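Flavin reductase domain protein, FMN-binding (Shewanella baltica, PDB 3HMZ) binds FMN and probably acts as a flavin-dependent oxidoreductase using NAD or NADP. Local coordinates at residues P85-L90 / R179-I184. Residues are numbered along the deposited sequence; the frame is centred on the assembly and turned at random.
With FMN (flavin mononucleotide), chain B.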
ATOM      1  N   PRO A  85      -7.106   8.027   7.557  1.00 13.90           N
ATOM      2  CA  PRO A  85      -8.235   8.933   7.444  1.00 14.05           C
ATOM      3  C   PRO A  85      -9.473   8.210   6.877  1.00 13.93           C
ATOM      4  O   PRO A  85      -9.389   7.090   6.352  1.00 15.02           O
ATOM      5  CB  PRO A  85      -7.715  10.025   6.503  1.00 15.74           C
ATOM      6  CG  PRO A  85      -6.789   9.306   5.633  1.00 14.77           C
ATOM      7  CD  PRO A  85      -6.081   8.355   6.569  1.00 14.66           C
ATOM      8  N   THR A  86     -10.595   8.890   7.023  1.00 15.41           N
ATOM      9  CA  THR A  86     -11.886   8.407   6.578  1.00 14.72           C
ATOM     10  C   THR A  86     -12.369   9.199   5.369  1.00 14.23           C
ATOM     11  O   THR A  86     -11.867  10.282   5.078  1.00 15.21           O
ATOM     12  CB  THR A  86     -12.925   8.589   7.671  1.00 14.89           C
ATOM     13  OG1 THR A  86     -13.112   9.991   7.861  1.00 17.19           O
ATOM     14  CG2 THR A  86     -12.531   7.860   8.948  1.00 16.79           C
ATOM     15  N   VAL A  87     -13.396   8.665   4.716  1.00 14.51           N
ATOM     16  CA  VAL A  87     -14.088   9.375   3.618  1.00 15.76           C
ATOM     17  C   VAL A  87     -14.577  10.753   4.088  1.00 16.61           C
ATOM     18  O   VAL A  87     -14.508  11.713   3.337  1.00 17.35           O
ATOM     19  CB  VAL A  87     -15.222   8.525   3.038  1.00 17.57           C
ATOM     20  CG1 VAL A  87     -16.208   9.395   2.221  1.00 20.27           C
ATOM     21  CG2 VAL A  87     -14.638   7.396   2.211  1.00 18.87           C
ATOM     22  N   ALA A  88     -15.023  10.857   5.353  1.00 15.41           N
ATOM     23  CA  ALA A  88     -15.428  12.160   5.948  1.00 16.57           C
ATOM     24  C   ALA A  88     -14.296  13.184   5.917  1.00 16.87           C
ATOM     25  O   ALA A  88     -14.555  14.391   5.879  1.00 19.45           O
ATOM     26  CB  ALA A  88     -15.919  11.994   7.370  1.00 17.26           C
ATOM     27  N   GLN A  89     -13.049  12.690   5.942  1.00 16.30           N
ATOM     28  CA  GLN A  89     -11.837  13.494   5.899  1.00 15.81           C
ATOM     29  C   GLN A  89     -11.241  13.626   4.501  1.00 16.41           C
ATOM     30  O   GLN A  89     -10.061  13.960   4.348  1.00 16.10           O
ATOM     31  CB  GLN A  89     -10.816  12.890   6.858  1.00 16.43           C
ATOM     32  CG  GLN A  89     -11.270  12.924   8.311  1.00 16.12           C
ATOM     33  CD  GLN A  89     -10.300  12.180   9.202  1.00 15.85           C
ATOM     34  OE1 GLN A  89      -9.980  11.035   8.943  1.00 16.64           O
ATOM     35  NE2 GLN A  89      -9.871  12.818  10.292  1.00 17.15           N
ATOM     36  N   LEU A  90     -12.086  13.462   3.467  1.00 15.67           N
ATOM     37  CA  LEU A  90     -11.629  13.594   2.078  1.00 16.62           C
ATOM     38  C   LEU A  90     -10.945  14.965   1.823  1.00 16.87           C
ATOM     39  O   LEU A  90      -9.808  15.024   1.344  1.00 17.34           O
ATOM     40  CB  LEU A  90     -12.816  13.468   1.110  1.00 18.62           C
ATOM     41  CG  LEU A  90     -12.571  13.740  -0.366  1.00 19.15           C
ATOM     42  CD1 LEU A  90     -11.595  12.761  -0.923  1.00 19.75           C
ATOM     43  CD2 LEU A  90     -13.908  13.654  -1.087  1.00 19.08           C
ATOM     44  N   ARG A 179     -15.161   4.685   5.908  1.00 14.77           N
ATOM     45  CA  ARG A 179     -14.313   3.922   4.990  0.50 14.86           C
ATOM     46  C   ARG A 179     -12.973   4.640   4.750  1.00 13.65           C
ATOM     47  O   ARG A 179     -12.869   5.882   4.805  1.00 15.83           O
ATOM     48  CB  ARG A 179     -15.050   3.645   3.680  0.50 15.61           C
ATOM     49  CG  ARG A 179     -16.075   2.550   3.836  0.50 16.95           C
ATOM     50  CD  ARG A 179     -17.074   2.393   2.714  0.50 17.32           C
ATOM     51  NE  ARG A 179     -17.980   1.298   3.067  0.50 18.50           N
ATOM     52  CZ  ARG A 179     -17.688   0.007   2.906  0.50 18.25           C
ATOM     53  NH1 ARG A 179     -16.559  -0.351   2.368  0.50 15.36           N
ATOM     54  NH2 ARG A 179     -18.545  -0.937   3.280  0.50 20.86           N
ATOM     55  N   SER A 180     -11.917   3.847   4.511  1.00 14.28           N
ATOM     56  CA  SER A 180     -10.614   4.403   4.200  1.00 13.97           C
ATOM     57  C   SER A 180     -10.570   4.921   2.760  1.00 14.52           C
ATOM     58  O   SER A 180     -11.400   4.549   1.922  1.00 14.43           O
ATOM     59  CB  SER A 180      -9.510   3.372   4.447  1.00 15.64           C
ATOM     60  OG  SER A 180      -9.766   2.131   3.776  1.00 15.18           O
ATOM     61  N   LEU A 181      -9.614   5.812   2.530  1.00 13.34           N
ATOM     62  CA  LEU A 181      -9.359   6.441   1.267  1.00 14.42           C
ATOM     63  C   LEU A 181      -8.088   5.903   0.650  1.00 13.62           C
ATOM     64  O   LEU A 181      -7.103   5.690   1.334  1.00 15.11           O
ATOM     65  CB  LEU A 181      -9.204   7.943   1.451  1.00 15.54           C
ATOM     66  CG  LEU A 181     -10.448   8.748   1.811  1.00 17.06           C
ATOM     67  CD1 LEU A 181     -10.049  10.194   2.274  1.00 19.76           C
ATOM     68  CD2 LEU A 181     -11.409   8.794   0.616  1.00 18.43           C
ATOM     69  N   HIS A 182      -8.147   5.733  -0.679  1.00 14.01           N
ATOM     70  CA  HIS A 182      -7.086   5.104  -1.482  1.00 13.29           C
ATOM     71  C   HIS A 182      -6.846   5.998  -2.684  1.00 14.15           C
ATOM     72  O   HIS A 182      -7.631   6.030  -3.611  1.00 14.35           O
ATOM     73  CB  HIS A 182      -7.499   3.671  -1.842  1.00 13.77           C
ATOM     74  CG  HIS A 182      -7.794   2.815  -0.644  1.00 13.68           C
ATOM     75  ND1 HIS A 182      -6.937   1.825  -0.212  1.00 12.81           N
ATOM     76  CD2 HIS A 182      -8.792   2.869   0.274  1.00 13.55           C
ATOM     77  CE1 HIS A 182      -7.426   1.286   0.897  1.00 13.93           C
ATOM     78  NE2 HIS A 182      -8.530   1.930   1.230  1.00 13.68           N
ATOM     79  N   TYR A 183      -5.801   6.799  -2.600  1.00 14.12           N
ATOM     80  CA  TYR A 183      -5.548   7.836  -3.601  1.00 14.98           C
ATOM     81  C   TYR A 183      -5.090   7.334  -4.933  1.00 15.78           C
ATOM     82  O   TYR A 183      -4.338   6.375  -4.996  1.00 17.00           O
ATOM     83  CB  TYR A 183      -4.463   8.760  -3.071  1.00 16.14           C
ATOM     84  CG  TYR A 183      -4.175   9.989  -3.873  1.00 17.05           C
ATOM     85  CD1 TYR A 183      -5.181  10.882  -4.156  1.00 17.32           C
ATOM     86  CD2 TYR A 183      -2.857  10.339  -4.203  1.00 17.83           C
ATOM     87  CE1 TYR A 183      -4.922  12.075  -4.845  1.00 18.60           C
ATOM     88  CE2 TYR A 183      -2.590  11.544  -4.876  1.00 18.46           C
ATOM     89  CZ  TYR A 183      -3.622  12.405  -5.170  1.00 19.64           C
ATOM     90  OH  TYR A 183      -3.328  13.605  -5.804  1.00 23.29           O
ATOM     91  N   ILE A 184      -5.524   8.005  -6.000  1.00 16.39           N
ATOM     92  CA  ILE A 184      -4.915   7.778  -7.329  1.00 16.94           C
ATOM     93  C   ILE A 184      -4.136   9.008  -7.780  1.00 18.42           C
ATOM     94  O   ILE A 184      -2.886   8.964  -7.871  1.00 19.77           O
ATOM     95  CB  ILE A 184      -5.931   7.343  -8.396  1.00 17.62           C
ATOM     96  CG1 ILE A 184      -6.595   6.031  -7.988  1.00 19.06           C
ATOM     97  CG2 ILE A 184      -5.225   7.213  -9.742  1.00 18.34           C
ATOM     98  CD1 ILE A 184      -5.603   4.853  -7.764  1.00 20.46           C
TER
HETATM   99  N1  FMN B 500       4.322  13.151  -0.270  1.00 16.49           N
HETATM  100  C2  FMN B 500       5.283  12.231   0.076  1.00 17.19           C
HETATM  101  O2  FMN B 500       6.418  12.625   0.344  1.00 19.38           O
HETATM  102  N3  FMN B 500       4.941  10.894   0.145  1.00 17.86           N
HETATM  103  C4  FMN B 500       3.698  10.428  -0.152  1.00 16.83           C
HETATM  104  O4  FMN B 500       3.483   9.188  -0.089  1.00 17.20           O
HETATM  105  C4A FMN B 500       2.732  11.376  -0.525  1.00 16.70           C
HETATM  106  N5  FMN B 500       1.438  10.989  -0.825  1.00 17.22           N
HETATM  107  C5A FMN B 500       0.415  11.909  -1.001  1.00 16.67           C
HETATM  108  C6  FMN B 500      -0.921  11.497  -1.122  1.00 16.68           C
HETATM  109  C7  FMN B 500      -1.946  12.417  -1.321  1.00 16.65           C
HETATM  110  C7M FMN B 500      -3.368  11.963  -1.429  1.00 16.47           C
HETATM  111  C8  FMN B 500      -1.631  13.775  -1.406  1.00 16.84           C
HETATM  112  C8M FMN B 500      -2.709  14.816  -1.631  1.00 18.62           C
HETATM  113  C9  FMN B 500      -0.306  14.167  -1.274  1.00 16.60           C
HETATM  114  C9A FMN B 500       0.741  13.280  -1.073  1.00 17.38           C
HETATM  115  N10 FMN B 500       2.072  13.662  -0.923  1.00 17.04           N
HETATM  116  C10 FMN B 500       3.043  12.735  -0.582  1.00 16.70           C
HETATM  117  C1' FMN B 500       2.478  15.110  -0.873  1.00 16.38           C
HETATM  118  C2' FMN B 500       2.590  15.712   0.535  1.00 16.62           C
HETATM  119  O2' FMN B 500       1.486  15.335   1.374  1.00 17.58           O
HETATM  120  C3' FMN B 500       2.650  17.222   0.339  1.00 16.99           C
HETATM  121  O3' FMN B 500       3.858  17.549  -0.341  1.00 19.06           O
HETATM  122  C4' FMN B 500       2.434  18.032   1.633  1.00 17.87           C
HETATM  123  O4' FMN B 500       2.055  19.347   1.237  1.00 19.50           O
HETATM  124  C5' FMN B 500       3.647  18.100   2.539  1.00 17.53           C
HETATM  125  O5' FMN B 500       3.306  18.940   3.644  1.00 18.37           O
HETATM  126  P   FMN B 500       4.450  19.498   4.613  1.00 19.14           P
HETATM  127  O1P FMN B 500       3.699  20.484   5.490  1.00 20.37           O
HETATM  128  O2P FMN B 500       5.087  18.366   5.368  1.00 18.58           O
HETATM  129  O3P FMN B 500       5.492  20.175   3.761  1.00 20.81           O
HETATM  130  O   HOH W   1      -7.563   6.086   4.487  1.00 14.63           O
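L181 has CG anti to its carbonyl carbon (chi1 -70°), on a side chain directed at the 85-90 turn, and V87 has CG1 anti to its backbone N (chi1 162°), which sets CG2 beside that N and facing L181. The two side chains cross at about a right angle, L181 CD2 lying 3.9 Å from V87 CG2. The other branch of L181 meets the turn's backbone: CD1 is 3.3 Å from T86 O and 3.8 Å from L90 CA. Beside this apolar contact V87 N donates to R179 O at 2.8 Å, bent at the hydrogen (132°); T86 CA-H also points at that oxygen. A water bridges the next stretch of backbone, accepting from L181 N at 2.8 Å and lying 2.8 Å from P85 O. Within the turn, Q89 OE1 takes T86 N on a lone pair at 2.9 Å, tying T86, in the loop after strand 79-84, to the N-cap residue of helix 90-96. This strand-to-helix turn belongs to the flavin reductase-like domain, and the contact seats it against the C-terminal hairpin of strands 181-185 and 188-197, with V87 also packing on A191 of that hairpin and on F196 of the second subunit. S180 OG is hydrogen-bonded to H182 NE2 and to H28, and H182 meets H182 of the second subunit at the dimer contact. Further along strand 181-185, Y183 belongs to the FMN pocket: methyl C7M of the flavin sits 3.1 Å above its ring plane, over the centre. F189 meets the same ring, and Y183 OH bonds to G186 O. An alanine at Y183 would probably leave that methyl without the aromatic face it rests on and G186 O without the hydroxyl.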